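Side-chain contacts in ceramide very long chain fatty acid hydroxylase SCS7 (Saccharomyces cerevisiae, PDB 4ZR1), which hydroxylates very long chain fatty acids of sphingolipids, probably at C-2 of the acyl chain of dihydroceramides and phytoceramides, as an integral membrane enzyme: residues M119-A122 with L123-N127; F223-V226 with C227-C231; S67-K70 with K71-V75; S163-A166 with F167-F171. One frame throughout, in Å; residues are numbered along the deposited sequence.

Contact 1: M119-A122 with L123-N127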
loop_
_atom_site.group_PDB
_atom_site.type_symbol
_atom_site.label_atom_id
_atom_site.label_comp_id
_atom_site.label_asym_id
_atom_site.label_seq_id
_atom_site.Cartn_x
_atom_site.Cartn_y
_atom_site.Cartn_z
ATOM N N MET A 119 -14.506 -21.454 2.566
ATOM C CA MET A 119 -14.109 -22.538 1.685
ATOM C C MET A 119 -14.644 -23.867 2.198
ATOM O O MET A 119 -15.091 -24.705 1.417
ATOM C CB MET A 119 -12.584 -22.605 1.533
ATOM C CG MET A 119 -12.118 -23.601 0.466
ATOM S SD MET A 119 -12.966 -23.411 -1.133
ATOM C CE MET A 119 -11.999 -24.494 -2.167
ATOM N N GLY A 120 -14.591 -24.061 3.512
ATOM C CA GLY A 120 -15.107 -25.275 4.120
ATOM C C GLY A 120 -16.590 -25.486 3.849
ATOM O O GLY A 120 -17.017 -26.614 3.618
ATOM N N VAL A 121 -17.366 -24.401 3.879
ATOM C CA VAL A 121 -18.788 -24.432 3.560
ATOM C C VAL A 121 -19.008 -24.901 2.129
ATOM O O VAL A 121 -19.836 -25.775 1.865
ATOM C CB VAL A 121 -19.450 -23.043 3.721
ATOM C CG1 VAL A 121 -20.857 -23.049 3.129
ATOM C CG2 VAL A 121 -19.472 -22.610 5.181
ATOM N N ALA A 122 -18.264 -24.304 1.206
ATOM C CA ALA A 122 -18.353 -24.666 -0.198
ATOM C C ALA A 122 -18.029 -26.151 -0.435
ATOM O O ALA A 122 -18.669 -26.807 -1.257
ATOM C CB ALA A 122 -17.431 -23.781 -1.018
ATOM N N LEU A 123 -17.052 -26.680 0.294
ATOM C CA LEU A 123 -16.619 -28.065 0.108
ATOM C C LEU A 123 -17.597 -29.100 0.682
ATOM O O LEU A 123 -17.365 -30.296 0.556
ATOM C CB LEU A 123 -15.235 -28.279 0.732
ATOM C CG LEU A 123 -14.057 -27.607 0.025
ATOM C CD1 LEU A 123 -12.819 -27.634 0.906
ATOM C CD2 LEU A 123 -13.766 -28.281 -1.305
ATOM N N LYS A 124 -18.685 -28.653 1.300
ATOM C CA LYS A 124 -19.681 -29.573 1.860
ATOM C C LYS A 124 -20.999 -29.458 1.074
ATOM O O LYS A 124 -21.925 -30.239 1.254
ATOM C CB LYS A 124 -19.884 -29.263 3.352
ATOM C CG LYS A 124 -21.122 -29.830 4.118
ATOM C CD LYS A 124 -21.545 -31.287 3.858
ATOM C CE LYS A 124 -22.727 -31.676 4.732
ATOM N NZ LYS A 124 -23.808 -30.643 4.610
ATOM N N ASN A 125 -21.081 -28.509 0.154
ATOM C CA ASN A 125 -22.346 -28.272 -0.524
ATOM C C ASN A 125 -22.204 -28.216 -2.029
ATOM O O ASN A 125 -23.136 -27.845 -2.750
ATOM C CB ASN A 125 -22.960 -26.984 -0.005
ATOM C CG ASN A 125 -23.219 -27.037 1.483
ATOM O OD1 ASN A 125 -24.220 -27.603 1.918
ATOM N ND2 ASN A 125 -22.311 -26.467 2.275
ATOM N N MET A 126 -21.034 -28.615 -2.504
ATOM C CA MET A 126 -20.682 -28.385 -3.894
ATOM C C MET A 126 -19.593 -29.349 -4.353
ATOM O O MET A 126 -18.843 -29.873 -3.532
ATOM C CB MET A 126 -20.230 -26.948 -4.054
ATOM C CG MET A 126 -19.898 -26.563 -5.434
ATOM S SD MET A 126 -19.146 -24.955 -5.389
ATOM C CE MET A 126 -18.833 -24.835 -7.145
ATOM N N ASN A 127 -19.542 -29.620 -5.655
ATOM C CA ASN A 127 -18.476 -30.427 -6.221
ATOM C C ASN A 127 -17.144 -29.821 -5.790
ATOM O O ASN A 127 -16.831 -28.667 -6.124
ATOM C CB ASN A 127 -18.576 -30.487 -7.748
ATOM C CG ASN A 127 -17.665 -31.540 -8.349
ATOM O OD1 ASN A 127 -16.443 -31.431 -8.266
ATOM N ND2 ASN A 127 -18.256 -32.557 -8.978
#

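Contact 2: F223-V226 with C227-C231. With BOG (octyl beta-D-glucopyranoside), chain G.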
loop_
_atom_site.group_PDB
_atom_site.type_symbol
_atom_site.label_atom_id
_atom_site.label_comp_id
_atom_site.label_asym_id
_atom_site.label_seq_id
_atom_site.Cartn_x
_atom_site.Cartn_y
_atom_site.Cartn_z
ATOM N N PHE A 223 -8.098 -14.994 0.422
ATOM C CA PHE A 223 -6.789 -15.638 0.613
ATOM C C PHE A 223 -5.710 -14.912 -0.184
ATOM O O PHE A 223 -4.579 -14.746 0.272
ATOM C CB PHE A 223 -6.845 -17.110 0.197
ATOM C CG PHE A 223 -5.516 -17.819 0.265
ATOM C CD1 PHE A 223 -5.004 -18.254 1.479
ATOM C CD2 PHE A 223 -4.785 -18.058 -0.883
ATOM C CE1 PHE A 223 -3.787 -18.902 1.541
ATOM C CE2 PHE A 223 -3.576 -18.713 -0.826
ATOM C CZ PHE A 223 -3.075 -19.138 0.389
ATOM N N GLY A 224 -6.079 -14.479 -1.382
ATOM C CA GLY A 224 -5.189 -13.721 -2.229
ATOM C C GLY A 224 -4.826 -12.402 -1.594
ATOM O O GLY A 224 -3.675 -11.981 -1.681
ATOM N N TYR A 225 -5.796 -11.755 -0.945
ATOM C CA TYR A 225 -5.515 -10.509 -0.235
ATOM C C TYR A 225 -4.473 -10.726 0.863
ATOM O O TYR A 225 -3.527 -9.942 0.997
ATOM C CB TYR A 225 -6.776 -9.900 0.389
ATOM C CG TYR A 225 -6.395 -9.019 1.548
ATOM C CD1 TYR A 225 -5.789 -7.783 1.329
ATOM C CD2 TYR A 225 -6.576 -9.443 2.868
ATOM C CE1 TYR A 225 -5.395 -6.982 2.395
ATOM C CE2 TYR A 225 -6.179 -8.648 3.936
ATOM C CZ TYR A 225 -5.587 -7.420 3.690
ATOM O OH TYR A 225 -5.183 -6.631 4.733
ATOM N N VAL A 226 -4.665 -11.779 1.658
ATOM C CA VAL A 226 -3.741 -12.105 2.744
ATOM C C VAL A 226 -2.336 -12.400 2.231
ATOM O O VAL A 226 -1.346 -11.984 2.839
ATOM C CB VAL A 226 -4.234 -13.305 3.555
ATOM C CG1 VAL A 226 -3.219 -13.654 4.637
ATOM C CG2 VAL A 226 -5.610 -12.984 4.159
ATOM N N CYS A 227 -2.245 -13.100 1.104
ATOM C CA CYS A 227 -0.947 -13.356 0.500
ATOM C C CYS A 227 -0.292 -12.050 0.069
ATOM O O CYS A 227 0.899 -11.853 0.289
ATOM C CB CYS A 227 -1.084 -14.309 -0.685
ATOM S SG CYS A 227 -1.582 -15.986 -0.215
ATOM N N TYR A 228 -1.077 -11.161 -0.535
ATOM C CA TYR A 228 -0.598 -9.841 -0.947
ATOM C C TYR A 228 0.045 -9.003 0.178
ATOM O O TYR A 228 1.173 -8.519 0.030
ATOM C CB TYR A 228 -1.749 -9.038 -1.568
ATOM C CG TYR A 228 -1.557 -7.533 -1.460
ATOM C CD1 TYR A 228 -0.726 -6.851 -2.345
ATOM C CD2 TYR A 228 -2.208 -6.796 -0.474
ATOM C CE1 TYR A 228 -0.542 -5.481 -2.246
ATOM C CE2 TYR A 228 -2.040 -5.435 -0.371
ATOM C CZ TYR A 228 -1.197 -4.778 -1.256
ATOM O OH TYR A 228 -1.021 -3.411 -1.152
ATOM N N ASP A 229 -0.677 -8.818 1.285
ATOM C CA ASP A 229 -0.247 -7.907 2.347
ATOM C C ASP A 229 0.950 -8.482 3.078
ATOM O O ASP A 229 1.846 -7.744 3.478
ATOM C CB ASP A 229 -1.380 -7.642 3.343
ATOM C CG ASP A 229 -1.605 -6.143 3.623
ATOM O OD1 ASP A 229 -0.805 -5.281 3.178
ATOM O OD2 ASP A 229 -2.611 -5.831 4.306
ATOM N N GLU A 230 0.950 -9.802 3.268
ATOM C CA GLU A 230 2.095 -10.491 3.852
ATOM C C GLU A 230 3.285 -10.381 2.919
ATOM O O GLU A 230 4.375 -10.003 3.336
ATOM C CB GLU A 230 1.771 -11.950 4.131
ATOM C CG GLU A 230 0.698 -12.113 5.185
ATOM C CD GLU A 230 1.034 -11.376 6.468
ATOM O OE1 GLU A 230 1.943 -11.811 7.195
ATOM O OE2 GLU A 230 0.402 -10.345 6.741
ATOM N N CYS A 231 3.065 -10.691 1.646
ATOM C CA CYS A 231 4.100 -10.483 0.652
ATOM C C CYS A 231 4.594 -9.038 0.732
ATOM O O CYS A 231 5.791 -8.789 0.914
ATOM C CB CYS A 231 3.592 -10.799 -0.752
ATOM S SG CYS A 231 4.871 -10.651 -2.028
HETATM C C1 BOG G . 11.480 -14.878 6.087
HETATM O O1 BOG G . 10.372 -14.286 5.451
HETATM C C2 BOG G . 12.541 -13.823 6.295
HETATM O O2 BOG G . 12.963 -13.359 5.036
HETATM C C3 BOG G . 13.732 -14.398 7.024
HETATM O O3 BOG G . 14.590 -13.346 7.402
HETATM C C4 BOG G . 13.277 -15.164 8.245
HETATM O O4 BOG G . 14.363 -15.898 8.760
HETATM C C5 BOG G . 12.181 -16.124 7.842
HETATM O O5 BOG G . 11.090 -15.392 7.338
HETATM C C6 BOG G . 11.747 -16.954 9.031
HETATM O O6 BOG G . 11.872 -16.199 10.216
HETATM C "C1'" BOG G . 10.099 -14.750 4.148
HETATM C "C2'" BOG G . 8.626 -14.546 3.866
HETATM C "C3'" BOG G . 8.308 -14.875 2.424
HETATM C "C4'" BOG G . 6.870 -15.335 2.317
HETATM C "C5'" BOG G . 5.930 -14.172 2.541
HETATM C "C6'" BOG G . 4.885 -14.174 1.445
HETATM C "C7'" BOG G . 3.727 -15.075 1.819
HETATM C "C8'" BOG G . 2.655 -14.941 0.762
#

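Contact 3: S67-K70 with K71-V75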
loop_
_atom_site.group_PDB
_atom_site.type_symbol
_atom_site.label_atom_id
_atom_site.label_comp_id
_atom_site.label_asym_id
_atom_site.label_seq_id
_atom_site.Cartn_x
_atom_site.Cartn_y
_atom_site.Cartn_z
ATOM N N SER A 67 -4.305 22.101 6.752
ATOM C CA SER A 67 -3.151 22.577 6.001
ATOM C C SER A 67 -3.542 23.613 4.959
ATOM O O SER A 67 -4.725 23.812 4.689
ATOM C CB SER A 67 -2.446 21.404 5.321
ATOM O OG SER A 67 -3.227 20.884 4.256
ATOM N N ASP A 68 -2.542 24.270 4.380
ATOM C CA ASP A 68 -2.764 25.192 3.270
ATOM C C ASP A 68 -2.101 24.617 2.019
ATOM O O ASP A 68 -1.636 25.346 1.140
ATOM C CB ASP A 68 -2.229 26.595 3.595
ATOM C CG ASP A 68 -0.733 26.610 3.857
ATOM O OD1 ASP A 68 -0.176 25.561 4.246
ATOM O OD2 ASP A 68 -0.114 27.682 3.693
ATOM N N PHE A 69 -2.060 23.291 1.956
ATOM C CA PHE A 69 -1.508 22.596 0.802
ATOM C C PHE A 69 -2.449 22.693 -0.387
ATOM O O PHE A 69 -3.669 22.601 -0.240
ATOM C CB PHE A 69 -1.267 21.108 1.107
ATOM C CG PHE A 69 -0.300 20.845 2.227
ATOM C CD1 PHE A 69 0.742 21.715 2.492
ATOM C CD2 PHE A 69 -0.439 19.710 3.017
ATOM C CE1 PHE A 69 1.631 21.462 3.520
ATOM C CE2 PHE A 69 0.446 19.453 4.050
ATOM C CZ PHE A 69 1.482 20.333 4.301
ATOM N N LYS A 70 -1.888 22.854 -1.572
ATOM C CA LYS A 70 -2.650 22.522 -2.757
ATOM C C LYS A 70 -2.211 21.152 -3.253
ATOM O O LYS A 70 -1.102 20.692 -2.959
ATOM C CB LYS A 70 -2.523 23.594 -3.850
ATOM C CG LYS A 70 -1.463 24.660 -3.646
ATOM C CD LYS A 70 -1.888 25.888 -4.435
ATOM C CE LYS A 70 -0.913 27.061 -4.344
ATOM N NZ LYS A 70 -1.127 28.018 -5.481
ATOM N N LYS A 71 -3.116 20.503 -3.978
ATOM C CA LYS A 71 -3.001 19.095 -4.341
ATOM C C LYS A 71 -1.641 18.694 -4.906
ATOM O O LYS A 71 -1.065 17.696 -4.485
ATOM C CB LYS A 71 -4.094 18.745 -5.349
ATOM C CG LYS A 71 -4.004 17.348 -5.926
ATOM C CD LYS A 71 -4.172 17.377 -7.437
ATOM C CE LYS A 71 -2.942 17.937 -8.112
ATOM N NZ LYS A 71 -3.079 18.029 -9.592
ATOM N N ASP A 72 -1.126 19.466 -5.854
ATOM C CA ASP A 72 0.122 19.102 -6.515
ATOM C C ASP A 72 1.288 19.031 -5.536
ATOM O O ASP A 72 2.218 18.248 -5.722
ATOM C CB ASP A 72 0.442 20.087 -7.639
ATOM C CG ASP A 72 -0.296 19.764 -8.920
ATOM O OD1 ASP A 72 0.178 18.884 -9.663
ATOM O OD2 ASP A 72 -1.348 20.381 -9.185
ATOM N N PHE A 73 1.228 19.845 -4.490
ATOM C CA PHE A 73 2.288 19.879 -3.492
ATOM C C PHE A 73 2.182 18.688 -2.548
ATOM O O PHE A 73 3.185 18.046 -2.217
ATOM C CB PHE A 73 2.231 21.179 -2.709
ATOM C CG PHE A 73 3.255 21.273 -1.617
ATOM C CD1 PHE A 73 4.607 21.288 -1.923
ATOM C CD2 PHE A 73 2.864 21.359 -0.281
ATOM C CE1 PHE A 73 5.559 21.384 -0.924
ATOM C CE2 PHE A 73 3.809 21.453 0.728
ATOM C CZ PHE A 73 5.162 21.467 0.406
ATOM N N TYR A 74 0.961 18.395 -2.119
ATOM C CA TYR A 74 0.719 17.229 -1.286
ATOM C C TYR A 74 1.184 15.929 -1.963
ATOM O O TYR A 74 1.859 15.110 -1.329
ATOM C CB TYR A 74 -0.762 17.120 -0.928
ATOM C CG TYR A 74 -1.098 15.772 -0.362
ATOM C CD1 TYR A 74 -0.803 15.459 0.964
ATOM C CD2 TYR A 74 -1.669 14.790 -1.160
ATOM C CE1 TYR A 74 -1.092 14.206 1.485
ATOM C CE2 TYR A 74 -1.959 13.535 -0.651
ATOM C CZ TYR A 74 -1.671 13.247 0.668
ATOM O OH TYR A 74 -1.963 11.996 1.159
ATOM N N VAL A 75 0.822 15.736 -3.237
ATOM C CA VAL A 75 1.162 14.492 -3.936
ATOM C C VAL A 75 2.658 14.418 -4.203
ATOM O O VAL A 75 3.243 13.346 -4.163
ATOM C CB VAL A 75 0.393 14.316 -5.288
ATOM C CG1 VAL A 75 -1.102 14.359 -5.067
ATOM C CG2 VAL A 75 0.798 15.362 -6.301
#

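Contact 4: S163-A166 with F167-F171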
loop_
_atom_site.group_PDB
_atom_site.type_symbol
_atom_site.label_atom_id
_atom_site.label_comp_id
_atom_site.label_asym_id
_atom_site.label_seq_id
_atom_site.Cartn_x
_atom_site.Cartn_y
_atom_site.Cartn_z
ATOM N N SER A 163 -8.786 19.437 -1.700
ATOM C CA SER A 163 -9.449 19.208 -0.426
ATOM C C SER A 163 -8.526 18.546 0.583
ATOM O O SER A 163 -7.785 17.621 0.251
ATOM C CB SER A 163 -10.691 18.339 -0.618
ATOM O OG SER A 163 -11.227 17.954 0.635
ATOM N N ASN A 164 -8.580 19.016 1.824
ATOM C CA ASN A 164 -7.812 18.394 2.884
ATOM C C ASN A 164 -8.392 17.034 3.273
ATOM O O ASN A 164 -7.649 16.114 3.609
ATOM C CB ASN A 164 -7.732 19.313 4.105
ATOM C CG ASN A 164 -6.798 20.485 3.889
ATOM O OD1 ASN A 164 -5.944 20.457 3.005
ATOM N ND2 ASN A 164 -6.932 21.507 4.717
ATOM N N ILE A 165 -9.715 16.900 3.216
ATOM C CA ILE A 165 -10.351 15.628 3.551
ATOM C C ILE A 165 -9.962 14.558 2.527
ATOM O O ILE A 165 -9.924 13.369 2.849
ATOM C CB ILE A 165 -11.894 15.748 3.618
ATOM C CG1 ILE A 165 -12.306 16.814 4.624
ATOM C CG2 ILE A 165 -12.534 14.416 4.007
ATOM C CD1 ILE A 165 -13.803 16.921 4.795
ATOM N N ALA A 166 -9.660 14.986 1.304
ATOM C CA ALA A 166 -9.220 14.056 0.264
ATOM C C ALA A 166 -7.781 13.615 0.510
ATOM O O ALA A 166 -7.457 12.432 0.397
ATOM C CB ALA A 166 -9.356 14.687 -1.122
ATOM N N PHE A 167 -6.921 14.568 0.856
ATOM C CA PHE A 167 -5.518 14.273 1.144
ATOM C C PHE A 167 -5.396 13.337 2.357
ATOM O O PHE A 167 -4.498 12.503 2.421
ATOM C CB PHE A 167 -4.721 15.560 1.410
ATOM C CG PHE A 167 -4.846 16.611 0.334
ATOM C CD1 PHE A 167 -5.149 16.271 -0.971
ATOM C CD2 PHE A 167 -4.647 17.950 0.641
ATOM C CE1 PHE A 167 -5.261 17.245 -1.950
ATOM C CE2 PHE A 167 -4.753 18.928 -0.332
ATOM C CZ PHE A 167 -5.060 18.575 -1.628
ATOM N N ALA A 168 -6.292 13.488 3.327
ATOM C CA ALA A 168 -6.222 12.675 4.536
ATOM C C ALA A 168 -6.677 11.247 4.237
ATOM O O ALA A 168 -6.138 10.278 4.788
ATOM C CB ALA A 168 -7.065 13.304 5.660
ATOM N N THR A 169 -7.662 11.129 3.350
ATOM C CA THR A 169 -8.159 9.834 2.893
ATOM C C THR A 169 -7.085 9.094 2.109
ATOM O O THR A 169 -6.852 7.902 2.315
ATOM C CB THR A 169 -9.402 9.990 1.998
ATOM O OG1 THR A 169 -10.397 10.759 2.686
ATOM C CG2 THR A 169 -9.973 8.618 1.621
ATOM N N HIS A 170 -6.445 9.817 1.198
ATOM C CA HIS A 170 -5.341 9.285 0.415
ATOM C C HIS A 170 -4.219 8.804 1.335
ATOM O O HIS A 170 -3.752 7.670 1.237
ATOM C CB HIS A 170 -4.828 10.355 -0.545
ATOM C CG HIS A 170 -3.670 9.913 -1.379
ATOM N ND1 HIS A 170 -2.372 9.924 -0.917
ATOM C CD2 HIS A 170 -3.615 9.448 -2.650
ATOM C CE1 HIS A 170 -1.567 9.481 -1.865
ATOM N NE2 HIS A 170 -2.296 9.185 -2.927
ATOM N N PHE A 171 -3.801 9.689 2.232
ATOM C CA PHE A 171 -2.785 9.394 3.236
ATOM C C PHE A 171 -3.085 8.102 3.994
ATOM O O PHE A 171 -2.221 7.242 4.120
ATOM C CB PHE A 171 -2.678 10.572 4.207
ATOM C CG PHE A 171 -1.662 10.390 5.289
ATOM C CD1 PHE A 171 -0.321 10.607 5.035
ATOM C CD2 PHE A 171 -2.052 10.042 6.576
ATOM C CE1 PHE A 171 0.620 10.454 6.042
ATOM C CE2 PHE A 171 -1.118 9.885 7.588
ATOM C CZ PHE A 171 0.221 10.097 7.324
#

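Contact 1: M119-A122 with L123-N127
Val121 O is gripped by two donors that come from opposite faces of its carbonyl plane. The side-chain amide of Asn125 brings ND2 to 2.6 Å from Val121 O, and this oxygen lies close to the plane of the amide. The backbone Lys124 N binds the same Val121 O at 3.2 Å, standing well above the carbonyl plane. Asn125 can fold back in this way because its CG sits beside its own backbone N (chi1 -60°), which turns the amide toward the preceding turn; ND2 also rests 3.8 Å from Val121 CG1. The neighbouring backbone bonds record the change of winding. Leu123 N still reaches four residues back, to Met119 O at 3.0 Å, whereas Lys124 N and Asn125 N, the latter bound to Ala122 O, reach back only three. This is the weakly bonded C-terminal part of helix 106-125, where the first transmembrane helix gives way to the short loop, probably luminal, before helix 128-154. The chain then opens at Met126, whose CB touches Ala122 O at 3.2 Å, and Asn127 takes the N-cap position of the next helix, with OD1 weakly bonded to Leu129 N and Phe130 N. On another side of the turn the packing is apolar: Met119 CG meets Leu123 CD1 at 4.1 Å, the two side chains crossing at a slant. Met119 and Leu123 also lean on Phe135 and Ala131 of helix 128-154, while Val121 and Asn125 rest on Tyr212 of helix 211-236.

Contact 2: F223-V226 with C227-C231
The backbone from Phe223 to Cys231 is regular alpha-helix, each carbonyl from Phe223 to Val226 accepting the N-H four residues on, as in Cys227 N to Phe223 O at 3.0 Å. Along one side of the helix the sulfur of Cys227 lies over a face of the Phe223 ring, 3.7 Å from its centroid but displaced toward the rim beside CE2 and CZ. The Phe223 side chain leaves the backbone with CG trans to N (chi1 176°), while SG of Cys227 is trans to its carbonyl carbon (chi1 -67°); ring and sulfur, one turn apart, are thereby brought together. On another side, Tyr225 OH gives a weak hydrogen bond to Asp229 OD2 at 2.7 Å, with ring and carboxylate planes 59° apart. The same OD2 accepts from Met189 N, so the buried carboxylate oxygen has a hydroxyl and a backbone amide to satisfy it. Nearer the backbone, Tyr225 CD1 meets Tyr228 CD2 at 4.1 Å, and the Tyr228 ring turns its edge to Tyr225 O. The alkyl tail of an octyl glucoside runs past the helix, its C8' 3.6 Å from Cys227 O. These are i to i+3 and i to i+4 contacts of a transmembrane helix, here helix 211-236; the side chain of Tyr228 comes within about 4 Å (nearest atoms) of that of His232, a ligand of the second zinc ion, in the histidine-rich dimetal site of this hydroxylase family.

Contact 3: S67-K70 with K71-V75
Phe69 and Phe73 form an offset edge-to-face pair, with centroids 5.3 Å apart and planes inclined at 61°. Phe73 supplies the edge: its CD2 and CE2 press on Phe69 CD1, each at 3.5 Å, and that CD1 lies in the plane of the Phe73 ring. One face of Phe69 carries Ser67 CB, set toward the rim. An extended first torsion in Phe73 (chi1 178°) swings its ring back toward Phe69. Beyond the pair, Phe53 adjoins the Phe69 ring, and Tyr289 makes a further edge-to-face contact with Phe73. After Phe69 the chain enters helix 71-78, with Lys70 at the N-cap position. Lys70 O is held by two amides of the first turn, Phe73 N at 2.9 Å and Tyr74 N at 3.2 Å; the second bond is the straighter. Lys71 N, at the start of the helix, is taken by Glu162 OE1. The Lys71 side chain bends so that NZ comes 2.9 Å from Asp72 OD2, a weak hydrogen bond within a salt bridge; the stronger partner of Lys71 NZ is Asp158, through a salt bridge to OD1. Aromatic packing thus pins the loop after helix 60-65 to the first turn of the next helix, while the carboxylates of Asp72 and Asp158 would tend to keep the lysine protonated.

Contact 4: S163-A166 with F167-F171
Phe167 lies with one face of its ring under the carbonyl oxygen of Ser163, which sits over the ring centre, 2.9 Å above the plane. That oxygen does double duty, since Phe167 N also binds Ser163 O at 3.2 Å. With chi1 at -53°, the ring folds back over the start of the helix. Asn164 flanks it, OD1 standing 3.7 Å from Phe167 CD2 with the amide plane turned 57° from the ring. The other end of that amide, ND2, donates to Ser67 O in the loop between helices 60-65 and 71-78. Ala166 contributes mostly backbone: its O accepts from His170 N at 2.9 Å in a nearly straight bond, and its methyl faces Leu160 and Pro161. On the exposed side Thr169 turns its hydroxyl back on the helix, OG1 donating to Ile165 O at 2.7 Å, the acceptor that Thr169 N also uses. At the front end, Ser163 OG accepts weak bonds from Ile165 N and Ala166 N. His170 is held at both ring nitrogens, ND1 by Tyr74 OH and NE2 by Asp157 OD1; its side chain lies about 5 Å, at the nearest atoms, from those of His155 and His174, ligands of the first zinc ion. A serine N-cap, and one turn further on a threonine hydroxyl bonded to the carbonyl four residues back, open helix 164-179, which goes on to supply the zinc ligands His174, His177 and His178.

How the contacts relate
From the N terminus, contact 3 comes first, at the turn between helices 60-65 and 71-78; contact 1 follows at the C-terminal, probably luminal, end of helix 106-125, then contact 4 at the start of helix 164-179, and contact 2 within helix 211-236. Each is local to one continuous run, so all four stand in series; none nests in or crosses another, and none closes a long loop. Contacts 3 and 4 touch: Tyr74 OH, 2.9 Å from Phe167 O and 3.0 Å from His170 ND1, probably hydrogen-bonds helix 71-78 to helix 164-179 on the presumed cytoplasmic side, near the zinc-binding histidines. Contact 2 lies within a transmembrane helix, contact 1 at the end of the first, about 22 Å away between centres.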